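Local atomic coordinates of ornithine carbamoyltransferase (Gloeobacter violaceus, PDB entry 3GD5), a protein that probably catalyses the reversible transfer of the carbamoyl group from carbamoyl phosphate to ornithine, giving citrulline in arginine biosynthesis. Residues N299-H302 against A303-V307; S65-V68 against A69-L73. All coordinates share one frame; numbering follows the deposited sequence.

Contacts 1 and 2 are both single-helix contacts, each made by side chains and backbone groups about one turn apart, and both are largely buried. Contact 1 lies on helix 293-312 and contact 2 on helix 60-72; the centre of contact 1 lies about 11 Å, and that of contact 2 about 17 Å, from the centre of the chain. The helices touch, their contact centres about 8 Å apart, and both meet a second subunit. Their chemistry differs with their place: 299-307 carries long polar side chains, one of them a probable carbamoyl phosphate-binding residue, whereas 65-73 is mostly apolar and packs within a beta-alpha-beta unit. Ser65 and Ala69 are small where Arg300, Leu301 and Lys305 come against them.

Contact 1. Residues N299-H302 against A303-V307; sequences NRLH and AQKAV
Leu301 and Lys305 meet one helical turn apart, methyl CD1 of the leucine resting 3.8 Å from CD of the lysine. The first torsion of Leu301 (160°) sets CG opposite the backbone N, and CD1 reaches the lysine's aliphatic stem. A lysine suits this place because its methylenes can pack while its ammonium travels on to a polar partner: a bend at chi3 (61°) carries NZ to a water 2.9 Å away, which accepts from it. The same water lies 3.0 Å from His302 ND1, bridging residues three apart on the helix, while NE2 of the histidine bonds to Glu298. On another side of the helix, Gln304 folds back over the preceding turn, its CD 3.2 Å from the carbonyl O of Arg300. The backbone ladder is that of a regular alpha-helix, i to i+4, from Ala303 N to Asn299 O (2.9 Å) and from Gln304 N to Arg300 O (3.0 Å). This is the C-terminal helix 293-312, which packs against helix 138-152 and against helices 24-39 and 60-72 of the carbamoyl phosphate-binding part. Ala303, with no more than a methyl, lets helix 138-152 come close at Val142 and Ala143. Arg300, which probably binds carbamoyl phosphate, has its NE bonded to OE1 of Gln140, a probable binder too; the model brings its NH1 doubtfully close to Gln304. In the next shell Ser65 holds the amide nitrogen of Gln304, and Thr147, Glu150 and Lys38 engage the amide of Asn299.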
loop_
_atom_site.group_PDB
_atom_site.type_symbol
_atom_site.label_atom_id
_atom_site.label_comp_id
_atom_site.label_asym_id
_atom_site.label_seq_id
_atom_site.Cartn_x
_atom_site.Cartn_y
_atom_site.Cartn_z
ATOM N N ASN A 299 7.948 -13.164 33.703
ATOM C CA ASN A 299 9.236 -12.698 34.202
ATOM C C ASN A 299 9.929 -11.671 33.315
ATOM O O ASN A 299 10.955 -11.108 33.713
ATOM C CB ASN A 299 10.180 -13.871 34.474
ATOM C CG ASN A 299 9.923 -14.520 35.814
ATOM O OD1 ASN A 299 9.437 -13.871 36.740
ATOM N ND2 ASN A 299 10.263 -15.798 35.935
ATOM N N ARG A 300 9.389 -11.418 32.122
ATOM C CA ARG A 300 9.984 -10.393 31.258
ATOM C C ARG A 300 9.735 -9.073 31.985
ATOM O O ARG A 300 10.542 -8.149 31.946
ATOM C CB ARG A 300 9.305 -10.345 29.879
ATOM C CG ARG A 300 9.495 -11.590 29.012
ATOM C CD ARG A 300 10.902 -11.704 28.432
ATOM N NE ARG A 300 10.995 -11.157 27.079
ATOM C CZ ARG A 300 10.863 -9.869 26.784
ATOM N NH1 ARG A 300 10.641 -9.000 27.750
ATOM N NH2 ARG A 300 10.936 -9.454 25.531
ATOM N N LEU A 301 8.598 -8.998 32.660
ATOM C CA LEU A 301 8.229 -7.790 33.393
ATOM C C LEU A 301 9.125 -7.546 34.616
ATOM O O LEU A 301 9.651 -6.444 34.815
ATOM C CB LEU A 301 6.764 -7.883 33.835
ATOM C CG LEU A 301 6.323 -6.969 34.980
ATOM C CD1 LEU A 301 6.587 -5.542 34.594
ATOM C CD2 LEU A 301 4.849 -7.186 35.301
ATOM N N HIS A 302 9.283 -8.576 35.436
ATOM C CA HIS A 302 10.095 -8.456 36.644
ATOM C C HIS A 302 11.564 -8.237 36.300
ATOM O O HIS A 302 12.263 -7.491 36.975
ATOM C CB HIS A 302 9.913 -9.704 37.509
ATOM C CG HIS A 302 8.480 -10.004 37.817
ATOM N ND1 HIS A 302 7.668 -9.122 38.499
ATOM C CD2 HIS A 302 7.700 -11.064 37.499
ATOM C CE1 HIS A 302 6.448 -9.624 38.584
ATOM N NE2 HIS A 302 6.441 -10.804 37.985
ATOM N N ALA A 303 12.023 -8.869 35.233
ATOM C CA ALA A 303 13.412 -8.709 34.829
ATOM C C ALA A 303 13.659 -7.300 34.304
ATOM O O ALA A 303 14.673 -6.670 34.635
ATOM C CB ALA A 303 13.776 -9.734 33.767
ATOM N N GLN A 304 12.743 -6.805 33.476
ATOM C CA GLN A 304 12.897 -5.471 32.917
ATOM C C GLN A 304 12.770 -4.368 33.971
ATOM O O GLN A 304 13.405 -3.322 33.843
ATOM C CB GLN A 304 11.916 -5.278 31.747
ATOM C CG GLN A 304 12.469 -5.903 30.472
ATOM C CD GLN A 304 11.408 -6.338 29.479
ATOM O OE1 GLN A 304 11.668 -7.196 28.651
ATOM N NE2 GLN A 304 10.219 -5.745 29.548
ATOM N N LYS A 305 11.973 -4.594 35.013
ATOM C CA LYS A 305 11.855 -3.601 36.092
ATOM C C LYS A 305 13.226 -3.455 36.762
ATOM O O LYS A 305 13.648 -2.355 37.105
ATOM C CB LYS A 305 10.839 -4.047 37.147
ATOM C CG LYS A 305 9.397 -3.936 36.704
ATOM C CD LYS A 305 8.439 -4.488 37.746
ATOM C CE LYS A 305 8.519 -3.741 39.064
ATOM N NZ LYS A 305 7.448 -4.254 39.952
ATOM N N ALA A 306 13.916 -4.578 36.946
ATOM C CA ALA A 306 15.242 -4.554 37.554
ATOM C C ALA A 306 16.233 -3.790 36.677
ATOM O O ALA A 306 17.064 -3.045 37.194
ATOM C CB ALA A 306 15.740 -5.973 37.803
ATOM N N VAL A 307 16.169 -3.954 35.358
ATOM C CA VAL A 307 17.106 -3.211 34.514
ATOM C C VAL A 307 16.780 -1.726 34.578
ATOM O O VAL A 307 17.668 -0.903 34.793
ATOM C CB VAL A 307 17.088 -3.675 33.028
ATOM C CG1 VAL A 307 17.290 -5.172 32.953
ATOM C CG2 VAL A 307 15.792 -3.271 32.356
HETATM O O HOH W 1 8.679 -6.877 40.234
#

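Contact 2. Residues S65-V68 against A69-L73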
loop_
_atom_site.group_PDB
_atom_site.type_symbol
_atom_site.label_atom_id
_atom_site.label_comp_id
_atom_site.label_asym_id
_atom_site.label_seq_id
_atom_site.Cartn_x
_atom_site.Cartn_y
_atom_site.Cartn_z
ATOM N N SER A 65 5.528 -5.549 28.145
ATOM C CA SER A 65 6.364 -5.910 29.289
ATOM C C SER A 65 7.203 -4.717 29.771
ATOM O O SER A 65 7.356 -4.505 30.972
ATOM C CB SER A 65 7.272 -7.106 28.946
ATOM O OG SER A 65 8.131 -6.826 27.854
ATOM N N PHE A 66 7.740 -3.934 28.843
ATOM C CA PHE A 66 8.526 -2.759 29.227
ATOM C C PHE A 66 7.674 -1.644 29.836
ATOM O O PHE A 66 8.083 -1.014 30.816
ATOM C CB PHE A 66 9.264 -2.187 28.018
ATOM C CG PHE A 66 10.671 -2.660 27.891
ATOM C CD1 PHE A 66 11.638 -2.248 28.803
ATOM C CD2 PHE A 66 11.038 -3.530 26.869
ATOM C CE1 PHE A 66 12.948 -2.695 28.699
ATOM C CE2 PHE A 66 12.352 -3.984 26.759
ATOM C CZ PHE A 66 13.304 -3.564 27.678
ATOM N N THR A 67 6.502 -1.403 29.248
ATOM C CA THR A 67 5.606 -0.344 29.700
ATOM C C THR A 67 4.984 -0.600 31.065
ATOM O O THR A 67 4.878 0.321 31.876
ATOM C CB THR A 67 4.470 -0.061 28.647
ATOM O OG1 THR A 67 3.505 0.852 29.203
ATOM C CG2 THR A 67 3.751 -1.334 28.277
ATOM N N VAL A 68 4.562 -1.835 31.329
ATOM C CA VAL A 68 3.989 -2.139 32.627
ATOM C C VAL A 68 5.110 -2.098 33.666
ATOM O O VAL A 68 4.882 -1.716 34.819
ATOM C CB VAL A 68 3.308 -3.530 32.644
ATOM C CG1 VAL A 68 2.797 -3.843 34.054
ATOM C CG2 VAL A 68 2.127 -3.542 31.659
ATOM N N ALA A 69 6.323 -2.472 33.258
ATOM C CA ALA A 69 7.470 -2.449 34.174
ATOM C C ALA A 69 7.708 -1.017 34.643
ATOM O O ALA A 69 7.778 -0.747 35.846
ATOM C CB ALA A 69 8.724 -2.993 33.483
ATOM N N MET A 70 7.816 -0.094 33.695
ATOM C CA MET A 70 8.032 1.305 34.042
ATOM C C MET A 70 6.850 1.858 34.851
ATOM O O MET A 70 7.038 2.653 35.775
ATOM C CB MET A 70 8.257 2.135 32.776
ATOM C CG MET A 70 8.695 3.569 33.057
ATOM S SD MET A 70 10.166 3.671 34.117
ATOM C CE MET A 70 10.681 5.404 33.760
ATOM N N TYR A 71 5.630 1.436 34.528
ATOM C CA TYR A 71 4.475 1.916 35.287
ATOM C C TYR A 71 4.531 1.450 36.747
ATOM O O TYR A 71 4.138 2.180 37.653
ATOM C CB TYR A 71 3.164 1.434 34.671
ATOM C CG TYR A 71 2.748 2.142 33.404
ATOM C CD1 TYR A 71 3.336 3.353 33.019
ATOM C CD2 TYR A 71 1.749 1.607 32.595
ATOM C CE1 TYR A 71 2.930 4.007 31.851
ATOM C CE2 TYR A 71 1.337 2.245 31.437
ATOM C CZ TYR A 71 1.924 3.436 31.070
ATOM O OH TYR A 71 1.490 4.057 29.922
ATOM N N GLN A 72 5.014 0.235 36.975
ATOM C CA GLN A 72 5.087 -0.273 38.337
ATOM C C GLN A 72 6.198 0.393 39.133
ATOM O O GLN A 72 6.220 0.305 40.357
ATOM C CB GLN A 72 5.252 -1.794 38.340
ATOM C CG GLN A 72 3.976 -2.498 37.913
ATOM C CD GLN A 72 4.009 -3.994 38.127
ATOM O OE1 GLN A 72 2.993 -4.672 37.978
ATOM N NE2 GLN A 72 5.170 -4.517 38.477
ATOM N N LEU A 73 7.113 1.057 38.431
ATOM C CA LEU A 73 8.205 1.774 39.069
ATOM C C LEU A 73 7.778 3.225 39.289
ATOM O O LEU A 73 8.524 4.024 39.854
ATOM C CB LEU A 73 9.466 1.717 38.202
ATOM C CG LEU A 73 10.147 0.341 38.146
ATOM C CD1 LEU A 73 11.323 0.371 37.178
ATOM C CD2 LEU A 73 10.629 -0.046 39.543
#
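Val68, Ala69 and Thr67 bury the most surface here, and the threonine makes the closest side-chain meeting, with Tyr71 one turn on. Thr67 OG1 lies 3.4 Å from CE2 of the ring, with CZ the next nearest. Its hydroxyl stands opposite the backbone N about the first side-chain bond (chi1 172°), which turns it forward along the helix to the tyrosine. The carbonyl O of Thr67 lies over one face of that ring, 3.2 Å from CG and offset toward the rim, while also accepting the backbone N-H of Tyr71 at 3.0 Å. One carbonyl therefore meets both the backbone N-H and a ring face of the same residue, and the ring lies back over the turn before it. Val68 sends CG1 forward and CG2 backward, and its side chain runs alongside that of Gln72, both pointing the same way; Gln72 CG comes within 3.3 Å of Val68 O. A branched valine suits this site, where Ile78 of a second subunit packs on it as well as on Thr67. The methyl of Ala69 lies 3.2 Å from Ser65 O, and its small size lets helix 293-312 come close, with Leu301 and Lys305 resting on it. Met70 N to Phe66 O (3.0 Å, 166° at the hydrogen) continues the alpha-helical ladder, and Ser65 OG bonds to the carbonyls of Arg61 and Thr62, residues that probably bind carbamoyl phosphate. Helix 60-72 forms the crossover of a beta-alpha-beta unit: Phe66 and Met70 pack on strand 50-55 at Leu53 and Leu51, while Met70 and Tyr71 reach Val77 of strand 76-79.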